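Local atomic coordinates of putative uncharacterized protein TTHB189 (PDB entry 2ZCA), a protein that belongs to the CasB/Cse2 family of type I-E CRISPR systems and probably takes part in RNA-guided defence against viruses and plasmids. Residues P47-G52 with E60-V65; A66-L71 with Q117-V122; W87-A90 with S95-K98; L132-R137 with A147-E152. All blocks are in the same frame, centred on the assembly; numbering follows the deposited sequence.

Interaction 1 (P47-G52 with E60-V65)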
# COMPACT_ATOMS: atom_id res chain seq x y z
N PRO A 47 -1.59 18.01 -1.90
CA PRO A 47 -0.71 18.78 -2.80
C PRO A 47 -0.20 17.90 -3.94
O PRO A 47 0.07 18.38 -5.04
CB PRO A 47 0.40 19.24 -1.87
CG PRO A 47 -0.33 19.47 -0.58
CD PRO A 47 -1.20 18.22 -0.50
N PHE A 48 -0.07 16.60 -3.68
CA PHE A 48 0.39 15.67 -4.70
C PHE A 48 -0.76 15.33 -5.65
O PHE A 48 -0.61 15.39 -6.87
CB PHE A 48 0.91 14.38 -4.06
CG PHE A 48 1.33 13.34 -5.07
CD1 PHE A 48 2.60 13.37 -5.64
CD2 PHE A 48 0.43 12.36 -5.49
CE1 PHE A 48 2.97 12.44 -6.61
CE2 PHE A 48 0.79 11.42 -6.46
CZ PHE A 48 2.06 11.46 -7.02
N LEU A 49 -1.90 14.95 -5.08
CA LEU A 49 -3.06 14.58 -5.88
C LEU A 49 -3.52 15.72 -6.78
O LEU A 49 -4.10 15.49 -7.84
CB LEU A 49 -4.21 14.14 -4.97
CG LEU A 49 -3.94 12.87 -4.16
CD1 LEU A 49 -5.11 12.59 -3.22
CD2 LEU A 49 -3.73 11.69 -5.10
N ALA A 50 -3.25 16.95 -6.36
CA ALA A 50 -3.64 18.13 -7.12
C ALA A 50 -2.94 18.20 -8.48
O ALA A 50 -3.43 18.85 -9.40
CB ALA A 50 -3.33 19.39 -6.32
N LYS A 51 -1.80 17.53 -8.59
CA LYS A 51 -1.02 17.52 -9.84
C LYS A 51 -1.62 16.62 -10.91
O LYS A 51 -1.13 16.58 -12.04
CB LYS A 51 0.42 17.07 -9.57
CG LYS A 51 1.19 17.95 -8.60
CD LYS A 51 2.61 17.42 -8.41
CE LYS A 51 3.40 18.25 -7.41
NZ LYS A 51 3.55 19.67 -7.86
N GLY A 52 -2.68 15.90 -10.56
CA GLY A 52 -3.30 15.01 -11.53
C GLY A 52 -4.81 14.98 -11.41
O GLY A 52 -5.40 15.71 -10.61
N GLU A 60 -8.11 7.49 -2.49
CA GLU A 60 -8.07 6.63 -1.32
C GLU A 60 -6.89 5.65 -1.40
O GLU A 60 -6.27 5.33 -0.38
CB GLU A 60 -9.40 5.88 -1.17
CG GLU A 60 -10.58 6.84 -1.10
CD GLU A 60 -11.92 6.14 -0.99
OE1 GLU A 60 -12.06 5.03 -1.56
OE2 GLU A 60 -12.84 6.70 -0.37
N ALA A 61 -6.57 5.19 -2.61
CA ALA A 61 -5.45 4.27 -2.78
C ALA A 61 -4.16 4.96 -2.33
O ALA A 61 -3.33 4.36 -1.65
CB ALA A 61 -5.33 3.84 -4.24
N HIS A 62 -4.00 6.23 -2.71
CA HIS A 62 -2.81 6.98 -2.32
C HIS A 62 -2.74 7.14 -0.80
O HIS A 62 -1.67 6.97 -0.20
CB HIS A 62 -2.80 8.37 -2.97
CG HIS A 62 -2.49 8.35 -4.43
ND1 HIS A 62 -3.39 7.95 -5.39
CD2 HIS A 62 -1.37 8.73 -5.11
CE1 HIS A 62 -2.86 8.08 -6.59
NE2 HIS A 62 -1.63 8.55 -6.45
N TYR A 63 -3.86 7.47 -0.18
CA TYR A 63 -3.88 7.64 1.28
C TYR A 63 -3.52 6.34 1.99
O TYR A 63 -2.80 6.36 2.99
CB TYR A 63 -5.25 8.12 1.75
CG TYR A 63 -5.45 9.61 1.61
CD1 TYR A 63 -4.87 10.49 2.52
CD2 TYR A 63 -6.18 10.14 0.55
CE1 TYR A 63 -5.01 11.87 2.38
CE2 TYR A 63 -6.32 11.51 0.39
CZ TYR A 63 -5.74 12.37 1.32
OH TYR A 63 -5.86 13.73 1.16
N LEU A 64 -4.02 5.22 1.50
CA LEU A 64 -3.73 3.95 2.15
C LEU A 64 -2.25 3.59 2.01
O LEU A 64 -1.64 3.13 2.97
CB LEU A 64 -4.61 2.82 1.57
CG LEU A 64 -4.39 1.41 2.14
CD1 LEU A 64 -4.55 1.42 3.65
CD2 LEU A 64 -5.38 0.45 1.51
N VAL A 65 -1.68 3.81 0.83
CA VAL A 65 -0.27 3.51 0.62
C VAL A 65 0.62 4.40 1.49
O VAL A 65 1.63 3.94 2.02
CB VAL A 65 0.13 3.65 -0.86
CG1 VAL A 65 1.64 3.56 -1.02
CG2 VAL A 65 -0.54 2.53 -1.67
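L49 and H62 make the chief contact here, a CH-pi interaction in which the CD2 methyl of the leucine sits over one face of the imidazole. L49 CD2 lies 3.7 Å from the centroid of the H62 ring and only 11° off its normal. Its distances to the five ring atoms differ little: L49 CD2 is 3.6 Å from H62 CG, the nearest, and L49 CD2 is 4.0 Å from H62 NE2. The methyl is therefore centred on the ring and not merely grazing its rim. The two side chains run past each other in opposite directions.

The aromatic contact is of a different kind. F48 and H62 meet rim to rim, with planes at 43° and centroids 5.8 Å apart, so neither ring covers the other; the nearest atoms are F48 CE2 and H62 CD2 at 3.7 Å. F48 reaches the histidine because its CG is turned away from the backbone N (chi1 177°), extending the phenyl toward helix 56-71.

A third, purely apolar touch joins L49 CD1 to Y63 CE2 at 4.0 Å. The leucine thus divides its two methyls between neighbouring aromatic residues of one helix.

Polar ends of these rings are served from outside the two segments: H62 ND1 is hydrogen-bonded to E58 O, and Y63 OH to E46 OE2. F7 and W54 both meet the H62 ring edge-to-face, and W10 adds to the rings round F48. Together they form an aromatic cluster in the buried interior of an all-helical fold, where the end of helix 42-49 packs on helix 56-71.

Interaction 2 (A66-L71 with Q117-V122)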
# COMPACT_ATOMS: atom_id res chain seq x y z
N ALA A 66 0.25 5.67 1.65
CA ALA A 66 1.03 6.56 2.49
C ALA A 66 1.00 6.03 3.93
O ALA A 66 2.01 6.07 4.63
CB ALA A 66 0.46 7.99 2.45
N ALA A 67 -0.17 5.55 4.35
CA ALA A 67 -0.32 5.03 5.71
C ALA A 67 0.53 3.77 5.91
O ALA A 67 1.18 3.61 6.94
CB ALA A 67 -1.79 4.72 5.99
N LEU A 68 0.52 2.88 4.92
CA LEU A 68 1.29 1.65 5.02
C LEU A 68 2.79 1.93 4.94
O LEU A 68 3.60 1.24 5.55
CB LEU A 68 0.85 0.67 3.93
CG LEU A 68 -0.62 0.24 4.09
CD1 LEU A 68 -1.07 -0.56 2.88
CD2 LEU A 68 -0.78 -0.58 5.37
N TYR A 69 3.14 2.96 4.18
CA TYR A 69 4.53 3.37 4.03
C TYR A 69 5.03 3.84 5.39
O TYR A 69 6.14 3.50 5.81
CB TYR A 69 4.62 4.49 2.98
CG TYR A 69 5.97 5.14 2.80
CD1 TYR A 69 6.36 6.22 3.60
CD2 TYR A 69 6.83 4.72 1.79
CE1 TYR A 69 7.58 6.87 3.38
CE2 TYR A 69 8.05 5.37 1.57
CZ TYR A 69 8.42 6.44 2.36
OH TYR A 69 9.61 7.08 2.12
N ALA A 70 4.21 4.62 6.08
CA ALA A 70 4.57 5.12 7.40
C ALA A 70 4.69 3.97 8.41
O ALA A 70 5.60 3.96 9.24
CB ALA A 70 3.53 6.13 7.88
N LEU A 71 3.77 3.01 8.33
CA LEU A 71 3.78 1.86 9.23
C LEU A 71 5.12 1.14 9.15
O LEU A 71 5.65 0.66 10.16
CB LEU A 71 2.65 0.89 8.87
CG LEU A 71 2.60 -0.44 9.63
CD1 LEU A 71 2.32 -0.18 11.11
CD2 LEU A 71 1.52 -1.35 9.04
N GLN A 117 -3.62 -5.36 7.24
CA GLN A 117 -3.28 -6.56 7.98
C GLN A 117 -2.11 -7.33 7.34
O GLN A 117 -1.23 -7.83 8.04
CB GLN A 117 -4.51 -7.46 8.09
CG GLN A 117 -4.26 -8.77 8.82
CD GLN A 117 -5.51 -9.62 8.91
OE1 GLN A 117 -6.40 -9.36 9.72
NE2 GLN A 117 -5.60 -10.65 8.07
N ALA A 118 -2.11 -7.41 6.02
CA ALA A 118 -1.06 -8.13 5.30
C ALA A 118 0.31 -7.45 5.42
O ALA A 118 1.33 -8.11 5.59
CB ALA A 118 -1.43 -8.27 3.84
N VAL A 119 0.32 -6.12 5.32
CA VAL A 119 1.57 -5.38 5.44
C VAL A 119 2.09 -5.50 6.87
O VAL A 119 3.29 -5.65 7.09
CB VAL A 119 1.37 -3.89 5.06
CG1 VAL A 119 2.63 -3.09 5.34
CG2 VAL A 119 1.02 -3.78 3.59
N ALA A 120 1.19 -5.45 7.84
CA ALA A 120 1.58 -5.56 9.24
C ALA A 120 2.09 -6.96 9.57
O ALA A 120 2.86 -7.16 10.51
CB ALA A 120 0.40 -5.21 10.15
N LEU A 121 1.65 -7.93 8.78
CA LEU A 121 2.03 -9.32 8.99
C LEU A 121 3.42 -9.67 8.48
O LEU A 121 4.15 -10.44 9.12
CB LEU A 121 1.00 -10.23 8.31
CG LEU A 121 1.12 -11.74 8.50
CD1 LEU A 121 1.01 -12.09 9.98
CD2 LEU A 121 0.02 -12.43 7.71
N VAL A 122 3.81 -9.11 7.34
CA VAL A 122 5.12 -9.42 6.78
C VAL A 122 6.29 -8.77 7.51
O VAL A 122 6.13 -7.77 8.21
CB VAL A 122 5.22 -9.05 5.28
CG1 VAL A 122 4.08 -9.71 4.51
CG2 VAL A 122 5.19 -7.54 5.11
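V119 meets L68 and L71 together, and it has the largest share of the surface buried by this contact. Its two methyls are divided between the leucines: V119 CG2 approaches CD1 of L68 at 3.9 Å, while V119 CG1 comes to 4.2 Å from CD2 of L71. With CG1 opposite the backbone N (chi1 174°), the valine fork opens across the gap, one prong for each leucine.

L68, next in buried surface, uses both branches. Besides the touch through CD1, L68 CD2 lies 4.0 Å from V119 CB, so the leucine fork spans the side of the valine from its branch point to one methyl. This is also where the backbones come nearest, the CA atoms of L68 and V119 being 7.0 Å apart.

L71, one turn further along, relies on CD2 alone. L71 CD2 lies against V119 CG1 and also stands 4.2 Å from A120 CB, the exposed edge of the contact. L31 also touches L68, and R28 of helix 20-29 touches L71.

Helices 56-71 and 111-121, distant in the chain, pack nearly parallel here within the all-helical fold: the short segments 66-71 and 117-121 differ by 18° in direction, and their axes are 10.4 Å apart at closest approach. Such a spacing leaves the leucine and valine branches to bridge the gap, and the contacts are methyl to methyl or methyl to CB.

No hydrogen bond or charge pair crosses between the segments. Cohesion here consequently rests on van der Waals contact and the burial of apolar surface, which depend less on direction than polar bonds would.

Interaction 3 (W87-A90 with S95-K98)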
# COMPACT_ATOMS: atom_id res chain seq x y z
N TRP A 87 4.80 -14.68 0.87
CA TRP A 87 5.26 -16.05 0.67
C TRP A 87 6.37 -16.36 1.68
O TRP A 87 6.39 -17.43 2.28
CB TRP A 87 5.81 -16.25 -0.74
CG TRP A 87 6.33 -17.64 -0.96
CD1 TRP A 87 5.60 -18.75 -1.28
CD2 TRP A 87 7.68 -18.08 -0.78
NE1 TRP A 87 6.41 -19.85 -1.31
CE2 TRP A 87 7.69 -19.48 -1.00
CE3 TRP A 87 8.88 -17.44 -0.45
CZ2 TRP A 87 8.86 -20.24 -0.90
CZ3 TRP A 87 10.04 -18.20 -0.35
CH2 TRP A 87 10.02 -19.59 -0.58
N GLU A 88 7.29 -15.42 1.85
CA GLU A 88 8.40 -15.61 2.78
C GLU A 88 7.88 -15.79 4.20
O GLU A 88 8.38 -16.63 4.95
CB GLU A 88 9.36 -14.42 2.70
CG GLU A 88 10.01 -14.30 1.33
CD GLU A 88 10.98 -13.14 1.22
OE1 GLU A 88 11.62 -13.02 0.15
OE2 GLU A 88 11.11 -12.36 2.18
N LYS A 89 6.85 -15.03 4.55
CA LYS A 89 6.25 -15.11 5.87
C LYS A 89 5.53 -16.44 6.05
O LYS A 89 5.51 -17.01 7.14
CB LYS A 89 5.26 -13.96 6.06
CG LYS A 89 4.54 -13.94 7.40
CD LYS A 89 5.49 -13.62 8.54
CE LYS A 89 4.73 -13.51 9.86
NZ LYS A 89 5.65 -13.22 11.00
N ALA A 90 4.94 -16.95 4.97
CA ALA A 90 4.19 -18.21 5.01
C ALA A 90 5.05 -19.45 5.24
O ALA A 90 4.53 -20.49 5.66
CB ALA A 90 3.38 -18.37 3.73
N SER A 95 -0.70 -20.86 7.80
CA SER A 95 -1.94 -20.10 7.84
C SER A 95 -1.86 -18.77 7.08
O SER A 95 -2.88 -18.20 6.69
CB SER A 95 -2.34 -19.82 9.29
OG SER A 95 -1.32 -19.11 9.97
N VAL A 96 -0.64 -18.28 6.88
CA VAL A 96 -0.43 -17.03 6.16
C VAL A 96 -0.97 -17.14 4.73
O VAL A 96 -1.42 -16.15 4.16
CB VAL A 96 1.07 -16.66 6.11
CG1 VAL A 96 1.26 -15.38 5.31
CG2 VAL A 96 1.61 -16.48 7.52
N GLU A 97 -0.92 -18.34 4.16
CA GLU A 97 -1.40 -18.52 2.80
C GLU A 97 -2.90 -18.24 2.68
O GLU A 97 -3.35 -17.69 1.68
CB GLU A 97 -1.11 -19.92 2.29
CG GLU A 97 -1.38 -20.04 0.80
CD GLU A 97 -1.04 -21.40 0.24
OE1 GLU A 97 -1.26 -21.59 -0.98
OE2 GLU A 97 -0.57 -22.27 0.99
N LYS A 98 -3.66 -18.62 3.70
CA LYS A 98 -5.10 -18.38 3.68
C LYS A 98 -5.38 -16.88 3.74
O LYS A 98 -6.36 -16.40 3.17
CB LYS A 98 -5.78 -19.09 4.86
CG LYS A 98 -5.76 -20.61 4.75
CD LYS A 98 -6.47 -21.26 5.93
CE LYS A 98 -6.48 -22.78 5.82
NZ LYS A 98 -7.16 -23.24 4.58
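The backbones of A90 and V96 come close, their CA atoms lying 4.9 Å apart, where the last turn of helix 82-90 meets the first turn of helix 96-104. The approach is close enough for backbone carbon to join the packing: A90 CA is 3.7 Å from V96 CB, and A90 CB is equally near that atom. No hydrogen bond links the two segments. Within 95-98, K98 N makes a weak bond to S95 O.

V96 fills the junction with both its methyls. V96 CG1, set opposite the backbone N (chi1 178°), extends toward A90 and lies 4.0 Å from A90 CB. V96 CG2 lies 3.9 Å from K89 CG, against the aliphatic root of the lysine, which CG1 also approaches.

The motif is a helix-loop-helix connection, in which four intervening residues, none of them helical, allow the end of one helix to pack on the start of the next. L121 of helix 111-121 touches both K89 and V96.

K89 crosses V96 at about a right angle, and a bend at chi2 (68°) leads the rest of the chain away from the valine. Its charged end pairs with E123 in a salt bridge, so the lysine gives methylene to this junction and its ammonium to another partner. E97 adds a marginal contact, E97 N standing 4.3 Å from A90 CB, while its carboxylate is hydrogen-bonded to Y154 OH. Y153, from the same helix 144-155, touches both A90 and E97.

Interaction 4 (L132-R137 with A147-E152)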
# COMPACT_ATOMS: atom_id res chain seq x y z
N LEU A 132 1.16 0.69 -4.94
CA LEU A 132 0.18 1.68 -5.37
C LEU A 132 -0.30 1.40 -6.79
O LEU A 132 -1.50 1.46 -7.06
CB LEU A 132 0.76 3.10 -5.29
CG LEU A 132 -0.19 4.19 -5.81
CD1 LEU A 132 -1.49 4.17 -5.00
CD2 LEU A 132 0.48 5.55 -5.72
N ASP A 133 0.62 1.10 -7.70
CA ASP A 133 0.21 0.82 -9.07
C ASP A 133 -0.79 -0.33 -9.10
O ASP A 133 -1.73 -0.32 -9.89
CB ASP A 133 1.42 0.47 -9.95
CG ASP A 133 2.28 1.67 -10.27
OD1 ASP A 133 1.71 2.76 -10.52
OD2 ASP A 133 3.52 1.53 -10.29
N ASP A 134 -0.58 -1.31 -8.23
CA ASP A 134 -1.47 -2.46 -8.17
C ASP A 134 -2.82 -2.11 -7.54
O ASP A 134 -3.87 -2.50 -8.05
CB ASP A 134 -0.82 -3.61 -7.39
CG ASP A 134 0.34 -4.23 -8.15
OD1 ASP A 134 0.42 -4.03 -9.38
OD2 ASP A 134 1.15 -4.94 -7.51
N LEU A 135 -2.80 -1.37 -6.43
CA LEU A 135 -4.04 -0.99 -5.76
C LEU A 135 -4.91 -0.14 -6.69
O LEU A 135 -6.13 -0.25 -6.70
CB LEU A 135 -3.72 -0.24 -4.47
CG LEU A 135 -4.90 0.10 -3.54
CD1 LEU A 135 -5.67 -1.17 -3.19
CD2 LEU A 135 -4.37 0.77 -2.28
N LEU A 136 -4.27 0.72 -7.47
CA LEU A 136 -4.99 1.58 -8.40
C LEU A 136 -5.76 0.77 -9.46
O LEU A 136 -6.78 1.22 -9.97
CB LEU A 136 -4.03 2.54 -9.10
CG LEU A 136 -3.52 3.71 -8.26
CD1 LEU A 136 -2.36 4.41 -8.97
CD2 LEU A 136 -4.67 4.68 -8.03
N ARG A 137 -5.27 -0.42 -9.77
CA ARG A 137 -5.89 -1.27 -10.78
C ARG A 137 -6.59 -2.49 -10.17
O ARG A 137 -6.99 -3.40 -10.88
CB ARG A 137 -4.83 -1.73 -11.78
CG ARG A 137 -4.09 -0.60 -12.47
CD ARG A 137 -2.90 -1.13 -13.27
NE ARG A 137 -1.86 -1.68 -12.40
CZ ARG A 137 -0.85 -2.44 -12.84
NH1 ARG A 137 -0.76 -2.73 -14.13
NH2 ARG A 137 0.06 -2.90 -11.99
N ALA A 147 -4.21 -11.92 -10.28
CA ALA A 147 -3.60 -13.09 -10.91
C ALA A 147 -2.08 -12.96 -10.87
O ALA A 147 -1.38 -13.96 -10.67
CB ALA A 147 -4.08 -13.23 -12.34
N ARG A 148 -1.56 -11.75 -11.06
CA ARG A 148 -0.12 -11.54 -11.05
C ARG A 148 0.44 -11.73 -9.65
O ARG A 148 1.56 -12.22 -9.48
CB ARG A 148 0.25 -10.15 -11.57
CG ARG A 148 1.67 -10.07 -12.13
CD ARG A 148 2.19 -8.64 -12.17
NE ARG A 148 2.58 -8.18 -10.84
CZ ARG A 148 2.09 -7.10 -10.24
NH1 ARG A 148 2.51 -6.77 -9.03
NH2 ARG A 148 1.18 -6.36 -10.86
N TRP A 149 -0.33 -11.34 -8.63
CA TRP A 149 0.13 -11.51 -7.26
C TRP A 149 0.25 -13.01 -7.00
O TRP A 149 1.21 -13.46 -6.37
CB TRP A 149 -0.87 -10.88 -6.28
CG TRP A 149 -0.66 -9.41 -6.10
CD1 TRP A 149 -0.20 -8.53 -7.04
CD2 TRP A 149 -0.95 -8.64 -4.93
NE1 TRP A 149 -0.18 -7.25 -6.52
CE2 TRP A 149 -0.63 -7.29 -5.23
CE3 TRP A 149 -1.44 -8.95 -3.66
CZ2 TRP A 149 -0.79 -6.26 -4.30
CZ3 TRP A 149 -1.60 -7.92 -2.73
CH2 TRP A 149 -1.27 -6.59 -3.06
N ALA A 150 -0.72 -13.77 -7.49
CA ALA A 150 -0.69 -15.22 -7.31
C ALA A 150 0.57 -15.77 -7.98
O ALA A 150 1.22 -16.67 -7.44
CB ALA A 150 -1.94 -15.85 -7.91
N ARG A 151 0.91 -15.23 -9.14
CA ARG A 151 2.09 -15.65 -9.89
C ARG A 151 3.36 -15.35 -9.08
O ARG A 151 4.28 -16.18 -9.02
CB ARG A 151 2.17 -14.90 -11.23
CG ARG A 151 3.28 -15.39 -12.16
CD ARG A 151 3.43 -14.47 -13.38
NE ARG A 151 4.07 -13.20 -13.04
CZ ARG A 151 4.05 -12.12 -13.81
NH1 ARG A 151 3.42 -12.14 -14.98
NH2 ARG A 151 4.67 -11.01 -13.42
N GLU A 152 3.42 -14.17 -8.47
CA GLU A 152 4.58 -13.79 -7.67
C GLU A 152 4.70 -14.66 -6.42
O GLU A 152 5.81 -15.06 -6.04
CB GLU A 152 4.48 -12.32 -7.26
CG GLU A 152 4.24 -11.36 -8.42
CD GLU A 152 4.14 -9.91 -7.98
OE1 GLU A 152 3.76 -9.66 -6.82
OE2 GLU A 152 4.43 -9.01 -8.81
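D134 sets its carboxylate against the guanidinium end of R148 and the indole edge of W149, and three hydrogen bonds cross the gap. R148 holds it end-on in a two-nitrogen salt bridge. R148 NH1 reaches D134 OD2 at 2.7 Å on the syn side, while R148 NH2 reaches D134 OD1 at 2.9 Å in a nearly straight bond of 169°. The carboxylate and guanidinium planes are 38° apart, so the fork is twisted, with NH2 coming from above the carboxylate plane.

D134 OD2 also accepts a bond from W149 NE1 at 2.8 Å. This donor stands well above the carboxylate plane, on the same face as R148 NH1, while the oxygen lies at the indole edge.

A bend at chi3 (76°) turns the R148 head so that its adjacent NE-NH1 edge meets E152, one turn along its own helix. R148 NE and NH1 both bond to E152 OE2, NE at 2.9 Å. With carboxylates at two edges, the guanidinium is fixed in rotation. R137 NH2 adds a weak bond to D134 OD1, and the 3.8 Å approach of R137 NH2 to R148 NH2 is probably offset by the aspartate between them. The two arginines would be expected to favour the ionised form of D134, partly countered by the nearby carboxylate of E152.

This network ties the end of helix 128-136 to helix 144-155. Helix 128-136 also packs on helix 56-71, while W149 and E152 touch helix 82-90.

In the fold
Interaction 1 is wholly buried, whereas interactions 2, 3 and 4 are partly buried, and interactions 1 and 3 lie on opposite sides of the chain's centre, about 30 Å apart between centres. Helix 56-71 serves interactions 1 and 2 with adjoining turns, offering aromatic rings to one and aliphatic branches to the other. Interaction 3 is nested within the chain loop closed by interaction 2 and touches it through L121. Interactions 1 and 4 meet directly, with L132 and L135 packing on A61, H62 and V65. Hydrogen bonds between the paired segments occur solely in interaction 4; the other three rely on apolar or aromatic packing.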